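Local structure of acetyl transferase (1S7K) at the interface of chains A and B. The protein transfers an acetyl group, with coenzyme A as the carrier, to the N-terminal alpha-amino group of ribosomal protein L7/L12. Sequence-based numbering; all coordinates share one arbitrary frame. Chains: chain A/B, acetyl transferase.

The interface of chains A and B. Residues chain A 159-163, 169; chain B 91, 94, 131-132, 156, 178.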
loop_
_atom_site.group_PDB
_atom_site.type_symbol
_atom_site.label_atom_id
_atom_site.label_comp_id
_atom_site.label_asym_id
_atom_site.label_seq_id
_atom_site.Cartn_x
_atom_site.Cartn_y
_atom_site.Cartn_z
ATOM N N MET A 159 7.255 10.287 -0.766
ATOM C CA MET A 159 6.479 10.129 0.452
ATOM C C MET A 159 7.406 10.448 1.626
ATOM O O MET A 159 8.368 9.752 1.826
ATOM C CB MET A 159 6.036 8.686 0.511
ATOM C CG MET A 159 5.140 8.337 -0.751
ATOM S SD MET A 159 4.916 6.558 -0.948
ATOM C CE MET A 159 4.036 6.123 0.460
ATOM N N LYS A 160 7.060 11.478 2.385
ATOM C CA LYS A 160 7.913 11.941 3.483
ATOM C C LYS A 160 8.054 10.978 4.634
ATOM O O LYS A 160 7.055 10.525 5.140
ATOM C CB LYS A 160 7.357 13.271 3.981
ATOM C CG LYS A 160 8.193 13.967 5.016
ATOM C CD LYS A 160 7.483 15.222 5.549
ATOM C CE LYS A 160 8.259 16.491 5.239
ATOM N NZ LYS A 160 7.902 17.466 6.366
ATOM N N GLN A 161 9.285 10.635 5.038
ATOM C CA GLN A 161 9.435 9.751 6.217
ATOM C C GLN A 161 8.572 8.503 6.212
ATOM O O GLN A 161 8.066 8.061 7.229
ATOM C CB GLN A 161 9.121 10.586 7.487
ATOM C CG GLN A 161 10.089 11.752 7.617
ATOM C CD GLN A 161 9.564 12.871 8.572
ATOM O OE1 GLN A 161 9.819 14.072 8.361
ATOM N NE2 GLN A 161 8.857 12.472 9.594
ATOM N N ALA A 162 8.478 7.878 5.055
ATOM C CA ALA A 162 7.622 6.753 4.911
ATOM C C ALA A 162 8.189 5.370 5.241
ATOM O O ALA A 162 7.414 4.401 5.467
ATOM C CB ALA A 162 7.086 6.786 3.487
ATOM N N GLU A 163 9.512 5.261 5.301
ATOM C CA GLU A 163 10.128 3.953 5.544
ATOM C C GLU A 163 11.062 3.987 6.716
ATOM O O GLU A 163 12.026 4.739 6.723
ATOM C CB GLU A 163 10.899 3.507 4.308
ATOM C CG GLU A 163 11.615 2.137 4.513
ATOM C CD GLU A 163 12.182 1.561 3.222
ATOM O OE1 GLU A 163 13.219 0.855 3.300
ATOM O OE2 GLU A 163 11.579 1.787 2.137
ATOM N N TYR A 169 13.058 7.470 10.038
ATOM C CA TYR A 169 12.009 7.314 9.022
ATOM C C TYR A 169 12.539 8.101 7.810
ATOM O O TYR A 169 12.834 9.328 7.876
ATOM C CB TYR A 169 10.654 7.847 9.530
ATOM C CG TYR A 169 10.263 7.108 10.786
ATOM C CD1 TYR A 169 9.434 5.991 10.733
ATOM C CD2 TYR A 169 10.734 7.536 12.030
ATOM C CE1 TYR A 169 9.066 5.319 11.873
ATOM C CE2 TYR A 169 10.369 6.859 13.192
ATOM C CZ TYR A 169 9.550 5.779 13.104
ATOM O OH TYR A 169 9.225 5.140 14.259
ATOM N N GLU B 91 0.893 0.193 8.651
ATOM C CA GLU B 91 2.200 -0.372 8.431
ATOM C C GLU B 91 2.830 -0.154 9.826
ATOM O O GLU B 91 3.417 0.882 10.081
ATOM C CB GLU B 91 2.916 0.432 7.350
ATOM C CG GLU B 91 2.266 0.262 5.968
ATOM C CD GLU B 91 2.942 1.103 4.921
ATOM O OE1 GLU B 91 3.947 1.778 5.265
ATOM O OE2 GLU B 91 2.454 1.082 3.769
ATOM N N ASN B 94 6.505 1.208 10.002
ATOM C CA ASN B 94 6.648 2.588 9.507
ATOM C C ASN B 94 5.727 3.578 10.279
ATOM O O ASN B 94 5.813 4.828 10.067
ATOM C CB ASN B 94 6.296 2.625 7.993
ATOM C CG ASN B 94 7.217 1.732 7.145
ATOM O OD1 ASN B 94 8.389 1.605 7.439
ATOM N ND2 ASN B 94 6.673 1.127 6.056
ATOM N N ARG B 131 2.464 7.977 13.255
ATOM C CA ARG B 131 3.035 9.305 13.052
ATOM C C ARG B 131 2.815 9.841 11.604
ATOM O O ARG B 131 2.846 11.022 11.389
ATOM C CB ARG B 131 4.555 9.296 13.286
ATOM C CG ARG B 131 5.332 8.440 12.232
ATOM C CD ARG B 131 6.741 8.174 12.746
ATOM N NE ARG B 131 7.445 9.444 12.950
ATOM C CZ ARG B 131 7.917 10.215 11.953
ATOM N NH1 ARG B 131 7.774 9.877 10.677
ATOM N NH2 ARG B 131 8.546 11.335 12.252
ATOM N N ARG B 132 2.547 8.958 10.651
ATOM C CA ARG B 132 2.369 9.347 9.252
ATOM C C ARG B 132 0.925 8.967 8.842
ATOM O O ARG B 132 0.539 7.785 8.836
ATOM C CB ARG B 132 3.397 8.618 8.346
ATOM C CG ARG B 132 3.269 9.061 6.803
ATOM C CD ARG B 132 4.336 8.299 5.913
ATOM N NE ARG B 132 3.857 8.195 4.544
ATOM C CZ ARG B 132 3.806 9.213 3.681
ATOM N NH1 ARG B 132 3.270 9.031 2.480
ATOM N NH2 ARG B 132 4.390 10.378 3.960
ATOM N N GLU B 156 1.718 14.901 -1.776
ATOM C CA GLU B 156 3.025 14.303 -2.075
ATOM C C GLU B 156 3.176 13.833 -3.503
ATOM O O GLU B 156 4.322 13.687 -3.989
ATOM C CB GLU B 156 3.261 13.113 -1.159
ATOM C CG GLU B 156 3.363 13.541 0.298
ATOM C CD GLU B 156 3.705 12.346 1.195
ATOM O OE1 GLU B 156 4.313 12.544 2.242
ATOM O OE2 GLU B 156 3.347 11.214 0.853
ATOM N N ILE B 178 2.365 14.411 8.842
ATOM C CA ILE B 178 3.187 13.776 9.870
ATOM C C ILE B 178 2.910 14.547 11.194
ATOM O O ILE B 178 2.884 15.804 11.209
ATOM C CB ILE B 178 4.699 13.905 9.571
ATOM C CG1 ILE B 178 5.046 13.317 8.179
ATOM C CG2 ILE B 178 5.536 13.258 10.731
ATOM C CD1 ILE B 178 5.002 11.855 8.072
HETATM O O HOH W 1 6.476 7.633 9.410
HETATM O O HOH W 2 5.227 3.968 4.067
#
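Chain A turns sharply between strands 154-159 and 162-165, with A:Gln161 in the left-handed helical region (phi 49°), so that the backbone of A:Lys160 to A:Ala162 faces chain B across the dimer interface of this GNAT-fold acetyltransferase. The two-fold symmetry repeats the contact with the chains exchanged.

B:Arg132, with CG anti to its backbone N, runs extended from CG to NE and meets B:Glu156 of its own chain end-on. Its NH1 lies 2.7 Å from B:Glu156 OE2 and its NH2 2.8 Å from B:Glu156 OE1, both oxygens using their syn lone pairs and lying in the guanidinium plane. Arginine suits the place because its paired terminal N-H groups match the two carboxylate oxygens. This intrachain salt bridge presents the carboxylate to chain A, and glutamate suits because OE1 can take a second donor, the backbone N of A:Lys160 at 3.0 Å, from above the carboxylate plane. B:Arg132 NH2 adds a weak, bent bond across to A:Lys160 O. The methyl of A:Ala162, small enough to let the guanidinium lie close, packs on one face toward its rim, while A:Met159 crosses at about a right angle, CB and CE near NH1.

B:Arg131 starts from the crowded position between backbone N and carbonyl carbon (chi1 66°) and bends at chi3, bringing its CD over the centre of the A:Tyr169 ring, 3.7 Å from CZ. Tyrosine offers a flat face to this methylene and to the guanidinium, stacked with planes 10° apart. A:Gln161 crosses B:Arg131 at about a right angle, its NE2 in plane at the guanidinium edge, 2.9 Å from B:Arg131 NH2 and similarly close to NH1, its amide turned 39° from that plane. As modelled, donors face donors, so the amide may be built turned over, since its oxygen there could accept from both. B:Ile178 lends an apolar flank, CG2 toward this amide and CG1 toward A:Lys160 CD.

Water 1 joins B:Arg131 NH1, A:Gln161 O and B:Asn94 O. Water 2 links A:Ala162 O to B:Glu91 OE1, which also accepts a nearly straight bond of 2.9 Å from B:Asn94 ND2; asparagine suits by supplying this N-H, which holds its amide beside A:Ala162 O.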